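Local coordinates for protein endo-1,4-beta-xylanase (Uncultured bacterium, PDB 7AX7) that uses cobalt to cleave acetyl groups from acetylated xylan, through the CE4 deacetylase domain of a multidomain bacterial xylanase, at residues D12-T17 with S43-I48; E3-L8 with E187-N192. One frame throughout, in Å; residues are numbered along the deposited sequence.

Contact 1. Residues D12-T17 with S43-I48; sequences DGPSST and SNTLSI. With CO (cobalt (II) ion), chain B.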
loop_
_atom_site.group_PDB
_atom_site.type_symbol
_atom_site.label_atom_id
_atom_site.label_comp_id
_atom_site.label_asym_id
_atom_site.label_seq_id
_atom_site.Cartn_x
_atom_site.Cartn_y
_atom_site.Cartn_z
ATOM N N ASP A 12 4.711 3.154 4.089
ATOM C CA ASP A 12 5.801 3.697 4.902
ATOM C C ASP A 12 6.380 2.711 5.919
ATOM O O ASP A 12 7.325 3.055 6.638
ATOM C CB ASP A 12 5.360 4.973 5.628
ATOM C CG ASP A 12 5.099 6.145 4.677
ATOM O OD1 ASP A 12 5.253 5.997 3.443
ATOM O OD2 ASP A 12 4.731 7.227 5.169
ATOM N N GLY A 13 5.858 1.485 5.990
ATOM C CA GLY A 13 6.427 0.494 6.879
ATOM C C GLY A 13 7.572 -0.292 6.254
ATOM O O GLY A 13 8.139 0.100 5.227
ATOM N N PRO A 14 7.952 -1.420 6.882
ATOM C CA PRO A 14 7.352 -1.883 8.135
ATOM C C PRO A 14 7.813 -1.048 9.318
ATOM O O PRO A 14 8.909 -0.485 9.293
ATOM C CB PRO A 14 7.857 -3.332 8.274
ATOM C CG PRO A 14 8.657 -3.629 6.994
ATOM C CD PRO A 14 9.067 -2.283 6.465
ATOM N N SER A 15 6.955 -0.963 10.332
ATOM C CA SER A 15 7.282 -0.360 11.612
ATOM C C SER A 15 6.624 -1.197 12.699
ATOM O O SER A 15 5.852 -2.123 12.420
ATOM C CB SER A 15 6.804 1.094 11.696
ATOM O OG SER A 15 5.390 1.154 11.776
ATOM N N SER A 16 6.924 -0.864 13.955
ATOM C CA SER A 16 6.264 -1.570 15.045
ATOM C C SER A 16 4.759 -1.341 14.995
ATOM O O SER A 16 3.984 -2.216 15.387
ATOM C CB SER A 16 6.845 -1.134 16.394
ATOM O OG SER A 16 6.389 0.159 16.745
ATOM N N THR A 17 4.327 -0.186 14.482
ATOM C CA THR A 17 2.900 0.051 14.318
ATOM C C THR A 17 2.287 -0.969 13.369
ATOM O O THR A 17 1.142 -1.405 13.565
ATOM C CB THR A 17 2.657 1.474 13.820
ATOM O OG1 THR A 17 3.183 2.410 14.776
ATOM C CG2 THR A 17 1.168 1.726 13.616
ATOM N N SER A 43 16.907 -6.414 9.671
ATOM C CA SER A 43 16.729 -7.445 10.693
ATOM C C SER A 43 15.750 -7.016 11.780
ATOM O O SER A 43 15.126 -7.879 12.412
ATOM C CB SER A 43 18.076 -7.828 11.310
ATOM O OG SER A 43 18.756 -6.681 11.777
ATOM N N ASN A 44 15.580 -5.707 11.995
ATOM C CA ASN A 44 14.603 -5.232 12.972
ATOM C C ASN A 44 13.162 -5.444 12.502
ATOM O O ASN A 44 12.250 -5.537 13.331
ATOM C CB ASN A 44 14.828 -3.747 13.272
ATOM C CG ASN A 44 16.134 -3.484 13.993
ATOM O OD1 ASN A 44 16.609 -4.311 14.765
ATOM N ND2 ASN A 44 16.716 -2.319 13.751
ATOM N N THR A 45 12.924 -5.488 11.199
ATOM C CA THR A 45 11.566 -5.635 10.674
ATOM C C THR A 45 11.298 -7.010 10.070
ATOM O O THR A 45 10.177 -7.261 9.612
ATOM C CB THR A 45 11.282 -4.556 9.621
ATOM O OG1 THR A 45 12.304 -4.597 8.613
ATOM C CG2 THR A 45 11.248 -3.176 10.262
ATOM N N LEU A 46 12.296 -7.898 10.056
ATOM C CA LEU A 46 12.150 -9.208 9.424
ATOM C C LEU A 46 10.910 -9.951 9.914
ATOM O O LEU A 46 10.115 -10.454 9.112
ATOM C CB LEU A 46 13.400 -10.048 9.688
ATOM C CG LEU A 46 13.305 -11.511 9.255
ATOM C CD1 LEU A 46 13.138 -11.605 7.741
ATOM C CD2 LEU A 46 14.541 -12.274 9.714
ATOM N N SER A 47 10.740 -10.055 11.231
ATOM C CA SER A 47 9.661 -10.883 11.739
ATOM C C SER A 47 8.304 -10.313 11.349
ATOM O O SER A 47 7.358 -11.076 11.134
ATOM C CB SER A 47 9.791 -11.055 13.254
ATOM O OG SER A 47 9.687 -9.817 13.923
ATOM N N ILE A 48 8.209 -8.991 11.194
ATOM C CA ILE A 48 6.962 -8.371 10.750
ATOM C C ILE A 48 6.689 -8.719 9.291
ATOM O O ILE A 48 5.575 -9.113 8.922
ATOM C CB ILE A 48 7.022 -6.848 10.972
ATOM C CG1 ILE A 48 7.027 -6.523 12.470
ATOM C CG2 ILE A 48 5.881 -6.111 10.231
ATOM C CD1 ILE A 48 7.458 -5.074 12.773
HETATM CO CO CO B . 5.043 7.500 1.932
#
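P14 and T45 bring the two backbones together, their CA atoms 6.2 Å apart; from there the chain enters one helix just after S15, and L46–I48 begin another. A cis peptide bond joins G13 to P14, and P14 CB points toward the 43-48 segment. Ring atom P14 CG packs 3.8 Å from T45 CB, the two side chains crossing at about a right angle. The methyl T45 CG2 meets the backbone instead, 3.7 Å from P14 O. With chi1 at 54°, T45 OG1 sits between its own backbone N and carbonyl carbon, where N40 O and N42 N hydrogen-bond it; the hydroxyl is thus engaged within its own loop and the contact stays one of van der Waals packing. I48 touches the 12-17 segment with both branches: CG2 lies 3.9 Å from P14 CB, while CG1 is anti to the carbonyl carbon (chi1 -68°) and the extended chi2 (165°) places CD1, 3.4 Å from S15 O. S15 points its CB away from this packing and N-caps the next helix, its OG accepting a weak, bent bond from T17 N and also hydrogen-bonded to D154 O. At the far end of the segment D12 OD1 binds the cobalt ion at 2.1 Å, a site completed on the protein side by H62 and H66. The contact therefore packs the loop that follows the metal-binding aspartate of this NodB-type deacetylase, between strand 4-11 and helix 16-28, against the start of helix 46-54, with I48 also resting on T18 and S19 of helix 16-28.

Contact 2. Residues E3-L8 with E187-N192; sequences EKLIAL and EKKGVN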
loop_
_atom_site.group_PDB
_atom_site.type_symbol
_atom_site.label_atom_id
_atom_site.label_comp_id
_atom_site.label_asym_id
_atom_site.label_seq_id
_atom_site.Cartn_x
_atom_site.Cartn_y
_atom_site.Cartn_z
ATOM N N GLU A 3 -19.581 -9.281 -6.702
ATOM C CA GLU A 3 -18.561 -8.935 -5.715
ATOM C C GLU A 3 -18.150 -7.473 -5.857
ATOM O O GLU A 3 -18.009 -6.958 -6.967
ATOM C CB GLU A 3 -17.331 -9.838 -5.878
ATOM C CG GLU A 3 -17.073 -10.815 -4.720
ATOM C CD GLU A 3 -15.816 -11.678 -4.916
ATOM O OE1 GLU A 3 -15.608 -12.624 -4.124
ATOM O OE2 GLU A 3 -15.037 -11.418 -5.858
ATOM N N LYS A 4 -17.973 -6.805 -4.719
ATOM C CA LYS A 4 -17.537 -5.412 -4.658
ATOM C C LYS A 4 -16.194 -5.384 -3.944
ATOM O O LYS A 4 -16.116 -5.735 -2.763
ATOM C CB LYS A 4 -18.554 -4.539 -3.916
ATOM C CG LYS A 4 -19.929 -4.522 -4.531
ATOM C CD LYS A 4 -20.944 -3.830 -3.633
ATOM C CE LYS A 4 -22.326 -3.786 -4.299
ATOM N NZ LYS A 4 -22.868 -5.153 -4.651
ATOM N N LEU A 5 -15.142 -4.989 -4.660
ATOM C CA LEU A 5 -13.778 -5.170 -4.188
ATOM C C LEU A 5 -13.206 -3.868 -3.647
ATOM O O LEU A 5 -13.400 -2.800 -4.238
ATOM C CB LEU A 5 -12.879 -5.696 -5.312
ATOM C CG LEU A 5 -13.324 -6.994 -5.989
ATOM C CD1 LEU A 5 -12.256 -7.461 -6.979
ATOM C CD2 LEU A 5 -13.637 -8.086 -4.949
ATOM N N ILE A 6 -12.493 -3.966 -2.521
ATOM C CA ILE A 6 -11.754 -2.846 -1.944
ATOM C C ILE A 6 -10.335 -3.308 -1.643
ATOM O O ILE A 6 -10.121 -4.423 -1.148
ATOM C CB ILE A 6 -12.415 -2.292 -0.664
ATOM C CG1 ILE A 6 -13.750 -1.638 -0.987
ATOM C CG2 ILE A 6 -11.542 -1.212 -0.056
ATOM C CD1 ILE A 6 -13.598 -0.245 -1.570
ATOM N N ALA A 7 -9.368 -2.452 -1.936
ATOM C CA ALA A 7 -7.959 -2.756 -1.702
ATOM C C ALA A 7 -7.458 -1.771 -0.654
ATOM O O ALA A 7 -7.130 -0.624 -0.985
ATOM C CB ALA A 7 -7.152 -2.674 -2.997
ATOM N N LEU A 8 -7.441 -2.214 0.609
ATOM C CA LEU A 8 -6.822 -1.440 1.676
ATOM C C LEU A 8 -5.308 -1.529 1.549
ATOM O O LEU A 8 -4.761 -2.624 1.396
ATOM C CB LEU A 8 -7.267 -1.961 3.044
ATOM C CG LEU A 8 -8.650 -1.591 3.579
ATOM C CD1 LEU A 8 -8.871 -2.248 4.945
ATOM C CD2 LEU A 8 -8.813 -0.084 3.686
ATOM N N GLU A 187 -6.346 -9.052 -10.749
ATOM C CA GLU A 187 -6.644 -10.411 -11.195
ATOM C C GLU A 187 -8.152 -10.644 -11.280
ATOM O O GLU A 187 -8.662 -11.146 -12.289
ATOM C CB GLU A 187 -5.986 -11.421 -10.251
ATOM C CG GLU A 187 -5.874 -12.853 -10.799
ATOM C CD GLU A 187 -7.206 -13.594 -10.816
ATOM O OE1 GLU A 187 -7.458 -14.339 -11.791
ATOM O OE2 GLU A 187 -8.001 -13.432 -9.856
ATOM N N LYS A 188 -8.886 -10.274 -10.223
ATOM C CA LYS A 188 -10.302 -10.628 -10.161
ATOM C C LYS A 188 -11.147 -9.766 -11.094
ATOM O O LYS A 188 -12.193 -10.217 -11.572
ATOM C CB LYS A 188 -10.805 -10.539 -8.714
ATOM C CG LYS A 188 -10.246 -11.629 -7.796
ATOM C CD LYS A 188 -10.693 -11.423 -6.340
ATOM C CE LYS A 188 -10.081 -12.453 -5.376
ATOM N NZ LYS A 188 -10.635 -13.835 -5.526
ATOM N N LYS A 189 -10.710 -8.538 -11.389
ATOM C CA LYS A 189 -11.418 -7.719 -12.365
ATOM C C LYS A 189 -11.009 -8.032 -13.800
ATOM O O LYS A 189 -11.598 -7.466 -14.730
ATOM C CB LYS A 189 -11.194 -6.224 -12.087
ATOM C CG LYS A 189 -11.804 -5.695 -10.770
ATOM C CD LYS A 189 -13.320 -5.846 -10.770
ATOM C CE LYS A 189 -13.957 -5.160 -9.576
ATOM N NZ LYS A 189 -15.422 -5.440 -9.495
ATOM N N GLY A 190 -10.025 -8.908 -14.004
ATOM C CA GLY A 190 -9.566 -9.195 -15.355
ATOM C C GLY A 190 -8.949 -7.999 -16.050
ATOM O O GLY A 190 -9.155 -7.805 -17.254
ATOM N N VAL A 191 -8.199 -7.183 -15.313
ATOM C CA VAL A 191 -7.591 -5.966 -15.843
ATOM C C VAL A 191 -6.075 -6.116 -15.785
ATOM O O VAL A 191 -5.532 -6.559 -14.768
ATOM C CB VAL A 191 -8.049 -4.721 -15.060
ATOM C CG1 VAL A 191 -7.210 -3.494 -15.457
ATOM C CG2 VAL A 191 -9.543 -4.472 -15.279
ATOM N N ASN A 192 -5.401 -5.755 -16.879
ATOM C CA ASN A 192 -3.943 -5.724 -16.970
ATOM C C ASN A 192 -3.424 -4.441 -16.330
ATOM O O ASN A 192 -3.632 -3.352 -16.878
ATOM C CB ASN A 192 -3.483 -5.807 -18.430
ATOM C CG ASN A 192 -1.978 -5.577 -18.590
ATOM O OD1 ASN A 192 -1.196 -5.855 -17.679
ATOM N ND2 ASN A 192 -1.572 -5.065 -19.753
HETATM O O HOH W 1 -15.763 -8.084 -8.767
#
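L5 reaches from strand 4-11 onto the last turn of helix 182-189, its CD1 methyl lying 3.8 Å from K188 CB and 3.9 Å from K189 CE. It crosses K188 at about a right angle and runs past K189 in the opposite sense. Strand 4-11 pairs with strands 148-153 and 177-179 in the parallel sheet, and L5 also touches V180 and L185, so the contact packs the end of this helix against the start of the strand. K189 bends at chi2 (-62°) and is extended beyond it; its end comes closer to the strand than its CB direction suggests. There K189 NZ stands 3.9 Å from E3 O, and a water joins them, accepting from K189 NZ at 2.8 Å and donating to E3 O at 3.1 Å. The same ammonium forms a salt bridge with D146, whose OD1 also accepts from L5 N. Beyond the lysines the helix ends in a Schellman motif, with G190 at positive phi (64°). E3 OE2 and K188 NZ remain 5.0 Å apart, opposite charges without direct contact. The chemistry is thus divided: a buried leucine gives the apolar packing, whereas polar ties between the 3-8 segment and the helix end include one water and the D146 carboxylate.

Overall arrangement
The two contacts lie on opposite sides of the chain's centre, with centres about 27 Å apart. Strand 4-11 of the parallel sheet leads from one to the other: residues 4-8 of it belong to contact 2, and the 12-17 segment of contact 1 follows directly after its end and leads into helix 16-28. Along the chain, 3-8 comes first, then both halves of contact 1, and 187-192 last, so contact 2 brings the start of the deacetylase fold against the C-terminal end of helix 182-189, late in the chain, while contact 1 joins successive strand-to-helix regions. Contact 1 thus lies at the cobalt-bearing end of this strand, and contact 2 at the end remote from the metal.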